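Local coordinates for Blr6230 protein (Bradyrhizobium diazoefficiens USDA 110, PDB 5NGG) that probably hydrolyses beta-lactam antibiotics with zinc ions held in its active site, as a subclass B3 metallo-beta-lactamase, at residues A56-K61 with E244-Q249; E185-V188 with E193-E196; A206-R209 with P214-A217. All coordinates share one frame; numbering follows the deposited sequence. Where two conformers were deposited one is given.

Interaction 1: residues A56-K61 with E244-Q249; sequences AVYVIK and EVYGMQ
Tyr246 and Tyr58 reach toward each other from opposite directions and meet through their hydroxyls: Tyr246 OH donates a hydrogen bond of 2.7 Å to Tyr58 OH. Around the Tyr58 ring the incoming oxygen, Tyr246 OH, lies at the edge, near the ring plane, 3.6 Å from both Tyr58 CE2 and Tyr58 CZ. The two rings do not stack; Tyr58 CZ and Tyr246 CZ are 4.4 Å apart. Ala56 adds a looser touch, its CB 4.2 Å from Tyr246 OH. Tyr246 has CG wedged between its own backbone N and carbonyl carbon (chi1 60°), which directs the ring toward the strand. A second bond joins Tyr58 OH to Gly240 O, so this buried hydroxyl ties the strand both to Tyr246 and to the backbone two residues before the zinc ligand His242. Phe199 meets the Tyr58 ring edge-to-face. The contact thus fastens the segment after His242 to the start of strand 58-62 in the metallo-beta-lactamase fold. Strand 47-49 supplies Tyr49 against Ala56 and Tyr246, Met69 of strand 65-69 packs on Tyr58, and helix 268-291 places Glu268 against Tyr246.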
# COMPACT_ATOMS: atom_id res chain seq x y z
N ALA A 56 -4.15 -3.86 4.42
CA ALA A 56 -3.03 -3.70 5.37
C ALA A 56 -2.76 -2.22 5.62
O ALA A 56 -2.62 -1.43 4.68
CB ALA A 56 -1.79 -4.36 4.78
N VAL A 57 -2.64 -1.89 6.90
CA VAL A 57 -2.32 -0.53 7.38
C VAL A 57 -1.26 -0.74 8.45
O VAL A 57 -1.35 -1.73 9.19
CB VAL A 57 -3.57 0.17 7.97
CG1 VAL A 57 -3.21 1.56 8.49
CG2 VAL A 57 -4.68 0.24 6.92
N TYR A 58 -0.30 0.18 8.54
CA TYR A 58 0.79 0.01 9.50
C TYR A 58 1.04 1.31 10.26
O TYR A 58 0.87 2.40 9.75
CB TYR A 58 2.10 -0.40 8.82
CG TYR A 58 1.95 -1.53 7.84
CD1 TYR A 58 1.55 -1.28 6.53
CD2 TYR A 58 2.22 -2.85 8.19
CE1 TYR A 58 1.40 -2.31 5.61
CE2 TYR A 58 2.10 -3.88 7.27
CZ TYR A 58 1.68 -3.60 5.98
OH TYR A 58 1.55 -4.64 5.08
N VAL A 59 1.46 1.13 11.52
CA VAL A 59 2.08 2.19 12.34
C VAL A 59 3.57 1.90 12.44
O VAL A 59 4.00 0.76 12.69
CB VAL A 59 1.48 2.26 13.76
CG1 VAL A 59 2.28 3.20 14.67
CG2 VAL A 59 0.05 2.73 13.70
N ILE A 60 4.37 2.93 12.22
CA ILE A 60 5.81 2.84 12.41
C ILE A 60 6.14 3.75 13.60
O ILE A 60 5.87 4.95 13.55
CB ILE A 60 6.58 3.25 11.14
CG1 ILE A 60 6.18 2.39 9.93
CG2 ILE A 60 8.07 3.13 11.40
CD1 ILE A 60 6.57 2.99 8.60
N LYS A 61 6.66 3.16 14.67
CA LYS A 61 6.95 3.91 15.88
C LYS A 61 8.34 4.52 15.80
O LYS A 61 9.32 3.80 15.66
CB LYS A 61 6.83 2.99 17.08
CG LYS A 61 6.98 3.70 18.42
CD LYS A 61 6.88 2.72 19.58
CE LYS A 61 6.86 3.43 20.93
NZ LYS A 61 6.67 2.47 22.06
N GLU A 244 -2.68 -10.28 1.43
CA GLU A 244 -2.47 -11.30 0.41
C GLU A 244 -1.15 -11.15 -0.33
O GLU A 244 -0.58 -12.17 -0.78
CB GLU A 244 -3.65 -11.28 -0.57
CG GLU A 244 -4.95 -11.73 0.08
CD GLU A 244 -5.81 -10.60 0.66
OE1 GLU A 244 -5.34 -9.48 0.96
OE2 GLU A 244 -7.02 -10.87 0.82
N VAL A 245 -0.61 -9.93 -0.40
CA VAL A 245 0.68 -9.66 -1.07
C VAL A 245 1.80 -10.52 -0.47
O VAL A 245 2.72 -10.93 -1.17
CB VAL A 245 1.06 -8.15 -0.97
CG1 VAL A 245 2.52 -7.86 -1.31
CG2 VAL A 245 0.14 -7.29 -1.83
N TYR A 246 1.73 -10.78 0.84
CA TYR A 246 2.82 -11.41 1.56
C TYR A 246 2.35 -12.51 2.50
O TYR A 246 3.10 -12.92 3.37
CB TYR A 246 3.69 -10.36 2.26
CG TYR A 246 2.97 -9.51 3.28
CD1 TYR A 246 2.17 -8.44 2.88
CD2 TYR A 246 3.09 -9.76 4.64
CE1 TYR A 246 1.52 -7.65 3.81
CE2 TYR A 246 2.45 -8.94 5.58
CZ TYR A 246 1.64 -7.90 5.17
OH TYR A 246 1.02 -7.11 6.11
N GLY A 247 1.14 -13.03 2.33
CA GLY A 247 0.67 -14.13 3.15
C GLY A 247 0.72 -13.80 4.63
O GLY A 247 1.21 -14.58 5.43
N MET A 248 0.18 -12.63 4.98
CA MET A 248 0.28 -12.11 6.34
C MET A 248 -0.25 -13.06 7.41
O MET A 248 0.43 -13.29 8.41
CB MET A 248 -0.44 -10.77 6.44
CG MET A 248 -0.34 -10.08 7.80
SD MET A 248 -1.58 -10.58 9.01
CE MET A 248 -3.05 -9.83 8.30
N GLN A 249 -1.44 -13.61 7.20
CA GLN A 249 -2.12 -14.33 8.26
C GLN A 249 -1.34 -15.60 8.60
O GLN A 249 -1.21 -16.00 9.77
CB GLN A 249 -3.58 -14.61 7.84
CG GLN A 249 -4.46 -13.36 7.68
CD GLN A 249 -4.49 -12.72 6.26
OE1 GLN A 249 -3.49 -12.76 5.47
NE2 GLN A 249 -5.63 -12.04 5.96

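Interaction 2: residues E185-V188 with E193-E196; sequences EMTV and EDRE
Thr187 and Glu196 face each other across a beta hairpin, strands 182-190 and 193-199 of the five-stranded sheet, as a non-hydrogen-bonded antiparallel pair. Next to them Val188 and Arg195 form the hydrogen-bonded pair. Val188 N gives a nearly straight bond to Arg195 O (2.9 Å, N-H...O 175°), and Arg195 N returns one to Val188 O.

The Glu196 side chain starts with CB, which lies 4.2 Å from Glu185 OE2. It then bends at chi2 (-47°), which brings its carboxylate beside Thr187, the two side chains pointing the same way. The carboxylate carbon, Glu196 CD, lies 3.6 Å from Thr187 OG1. Glu196 OE1 accepts a hydrogen bond from Thr187 OG1 through its syn lone pair, at 2.6 Å. The same oxygen accepts a bond from a water, which also donates to Glu185 OE2, so one water bridges two carboxylates turned 72° apart. Their oxygens, Glu185 OE2 and Glu196 OE1, are 4.5 Å apart, and the water's two donated protons probably ease the repulsion. Glu196 OE2 meets the Thr187 methyl, CG2, which also packs on the Asp194 carboxylate; Asp194 itself pairs with Lys189.

On the other face Met186 and Val188 pack on Ile47, while the guanidinium of Arg195 leads away to a salt bridge with Asp236. Glu185 links the hairpin to a zinc site, since its OE1 bonds His172, a ligand of the zinc also held by Glu158 and Lys229. On the face of Val188 and Arg195, Val188 CG2 comes within 4.1 Å of Arg195 CB.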
# COMPACT_ATOMS: atom_id res chain seq x y z
N GLU A 185 11.02 1.85 1.31
CA GLU A 185 12.04 0.99 1.90
C GLU A 185 12.51 1.55 3.24
O GLU A 185 12.72 2.75 3.40
CB GLU A 185 13.22 0.89 0.95
CG GLU A 185 14.34 -0.00 1.43
CD GLU A 185 15.50 -0.09 0.44
OE1 GLU A 185 15.50 0.62 -0.61
OE2 GLU A 185 16.44 -0.87 0.76
N MET A 186 12.69 0.66 4.22
CA MET A 186 13.28 1.07 5.50
C MET A 186 14.01 -0.09 6.14
O MET A 186 13.75 -1.24 5.83
CB MET A 186 12.27 1.65 6.49
CG MET A 186 11.22 0.68 6.98
SD MET A 186 10.16 1.37 8.27
CE MET A 186 11.25 1.25 9.68
N THR A 187 14.95 0.26 7.01
CA THR A 187 15.72 -0.73 7.73
C THR A 187 15.12 -0.94 9.13
O THR A 187 14.75 0.02 9.83
CB THR A 187 17.16 -0.23 7.91
OG1 THR A 187 17.67 0.10 6.62
CG2 THR A 187 18.06 -1.26 8.58
N VAL A 188 15.09 -2.21 9.53
CA VAL A 188 14.71 -2.61 10.90
C VAL A 188 15.80 -3.49 11.47
O VAL A 188 16.70 -3.94 10.73
CB VAL A 188 13.33 -3.35 10.96
CG1 VAL A 188 12.22 -2.44 10.48
CG2 VAL A 188 13.37 -4.65 10.17
N GLU A 193 21.02 -7.56 13.82
CA GLU A 193 21.24 -7.42 12.39
C GLU A 193 20.22 -6.55 11.71
O GLU A 193 19.02 -6.59 12.04
CB GLU A 193 21.22 -8.78 11.76
CG GLU A 193 22.42 -9.60 12.16
CD GLU A 193 22.38 -11.01 11.65
OE1 GLU A 193 21.28 -11.51 11.40
OE2 GLU A 193 23.45 -11.64 11.50
N ASP A 194 20.68 -5.82 10.71
CA ASP A 194 19.79 -5.07 9.86
C ASP A 194 19.00 -5.99 8.93
O ASP A 194 19.55 -6.93 8.37
CB ASP A 194 20.59 -4.11 8.96
CG ASP A 194 21.16 -2.90 9.68
OD1 ASP A 194 20.91 -2.68 10.88
OD2 ASP A 194 21.86 -2.14 8.96
N ARG A 195 17.74 -5.64 8.71
CA ARG A 195 16.92 -6.25 7.66
C ARG A 195 16.19 -5.14 6.92
O ARG A 195 15.71 -4.18 7.52
CB ARG A 195 15.91 -7.21 8.28
CG ARG A 195 16.51 -8.44 8.92
CD ARG A 195 17.05 -9.38 7.87
NE ARG A 195 17.61 -10.60 8.41
CZ ARG A 195 17.95 -11.65 7.67
NH1 ARG A 195 17.79 -11.64 6.35
NH2 ARG A 195 18.43 -12.73 8.26
N GLU A 196 16.14 -5.27 5.59
CA GLU A 196 15.53 -4.25 4.73
C GLU A 196 14.08 -4.64 4.44
O GLU A 196 13.79 -5.75 3.95
CB GLU A 196 16.34 -4.09 3.45
CG GLU A 196 17.85 -3.96 3.71
CD GLU A 196 18.28 -2.97 4.81
OE1 GLU A 196 17.64 -1.91 4.94
OE2 GLU A 196 19.27 -3.24 5.56
O HOH W 1 17.72 -0.20 2.90

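Interaction 3: residues A206-R209 with P214-A217; sequences ALNR and PTYA
Arg209 and Thr215 are joined by two hydrogen bonds that close a loop between strand 193-199 and helix 219-232 of the metallo-beta-lactamase fold. Arg209 N donates to the Thr215 hydroxyl, OG1, at 2.8 Å (N-H...O 166°), and Thr215 N donates to Arg209 O at 2.9 Å. Backbone and side chain of one threonine therefore grip both the N-H and the C=O of a single arginine. The first of these bonds depends on the threonine's rotation: OG1 stands anti to its carbonyl carbon (chi1 -73°), which brings the hydroxyl to the Arg209 amide and turns the methyl, CG2, toward Asn208. The second approaches Arg209 O from outside the carbonyl plane, tilted by 24°. A further C-H...O contact reaches the same oxygen from Pro214 CA, 3.3 Å from Arg209 O.

The Arg209 side chain crosses that of Thr215 at about a right angle, its CB 3.7 Å from Thr215 OG1, and the bend at its third torsion turns the guanidinium so that the hydroxyl lies over one of its faces. The guanidinium bonds outside the two segments, NE to Gln213 O and NH2 to Gly138 O among them.

Asn208, buried beside them, has its amide fixed from several directions: OD1 bonds Tyr136 OH, while ND2 bonds both Tyr223 OH and His177 O. That last bond links the loop to the backbone of a zinc ligand. Ile219, in helix 219-232, packs on both Asn208 and Pro214, and Pro137 on Thr215. Within the contact, the amide oxygen of Asn208, OD1, rests 3.5 Å from Thr215 CG2.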
# COMPACT_ATOMS: atom_id res chain seq x y z
N ALA A 206 -6.11 -5.49 -11.41
CA ALA A 206 -7.31 -5.08 -10.67
C ALA A 206 -8.29 -4.39 -11.65
O ALA A 206 -8.63 -5.01 -12.66
CB ALA A 206 -6.92 -4.25 -9.46
N LEU A 207 -8.73 -3.16 -11.38
CA LEU A 207 -9.72 -2.47 -12.20
C LEU A 207 -9.12 -1.71 -13.37
O LEU A 207 -9.85 -1.09 -14.13
CB LEU A 207 -10.57 -1.51 -11.35
CG LEU A 207 -11.37 -2.16 -10.23
CD1 LEU A 207 -12.11 -1.05 -9.50
CD2 LEU A 207 -12.33 -3.23 -10.76
N ASN A 208 -7.80 -1.70 -13.51
CA ASN A 208 -7.20 -0.87 -14.56
C ASN A 208 -7.42 -1.39 -15.98
O ASN A 208 -7.44 -2.60 -16.22
CB ASN A 208 -5.70 -0.72 -14.32
CG ASN A 208 -5.40 0.12 -13.10
OD1 ASN A 208 -6.16 1.05 -12.74
ND2 ASN A 208 -4.28 -0.15 -12.47
N ARG A 209 -7.58 -0.45 -16.90
CA ARG A 209 -7.65 -0.74 -18.33
C ARG A 209 -6.24 -0.56 -18.90
O ARG A 209 -5.62 0.49 -18.73
CB ARG A 209 -8.62 0.22 -19.00
CG ARG A 209 -10.04 0.11 -18.49
CD ARG A 209 -11.05 0.84 -19.37
NE ARG A 209 -10.65 2.24 -19.53
CZ ARG A 209 -10.93 3.24 -18.67
NH1 ARG A 209 -11.74 3.06 -17.64
NH2 ARG A 209 -10.41 4.45 -18.90
N PRO A 214 -6.57 3.32 -22.22
CA PRO A 214 -5.88 2.93 -21.01
C PRO A 214 -6.15 3.88 -19.84
O PRO A 214 -6.38 5.08 -20.03
CB PRO A 214 -4.41 2.94 -21.43
CG PRO A 214 -4.43 2.73 -22.92
CD PRO A 214 -5.64 3.49 -23.35
N THR A 215 -6.13 3.34 -18.63
CA THR A 215 -6.41 4.09 -17.41
C THR A 215 -5.56 5.35 -17.30
O THR A 215 -6.05 6.39 -16.87
CB THR A 215 -6.26 3.15 -16.20
OG1 THR A 215 -7.38 2.26 -16.19
CG2 THR A 215 -6.16 3.88 -14.88
N TYR A 216 -4.29 5.25 -17.70
CA TYR A 216 -3.46 6.43 -17.90
C TYR A 216 -2.41 6.10 -18.96
O TYR A 216 -2.14 4.91 -19.22
CB TYR A 216 -2.85 6.91 -16.58
CG TYR A 216 -1.77 6.04 -15.98
CD1 TYR A 216 -0.44 6.21 -16.36
CD2 TYR A 216 -2.07 5.06 -15.04
CE1 TYR A 216 0.56 5.43 -15.83
CE2 TYR A 216 -1.06 4.27 -14.50
CZ TYR A 216 0.25 4.46 -14.91
OH TYR A 216 1.26 3.71 -14.37
N ALA A 217 -1.83 7.13 -19.55
CA ALA A 217 -0.87 6.96 -20.63
C ALA A 217 0.43 6.35 -20.13
O ALA A 217 1.04 6.88 -19.20
CB ALA A 217 -0.59 8.29 -21.33

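Overall arrangement
Each contact lies near a different zinc site. Interaction 1 lies by the site of Asp105, His106 and His242, with the Ala56 side chain about 9 Å from a bound zinc. Interaction 3 borders the site of His101, His103 and His177, the Asn208 side chain about 7 Å from a zinc, while in interaction 2 the Glu185 side chain is about 6 Å from the zinc of Glu158, His172 and Lys229. In the conformer given for Met186, Ile60 CD1 lies 4.0 Å from Met186 SD, a contact between the two sheets. Interactions 2 and 3 lie on opposite sides of the chain's centre, their own centres about 33 Å apart, both within the loop that interaction 1 closes.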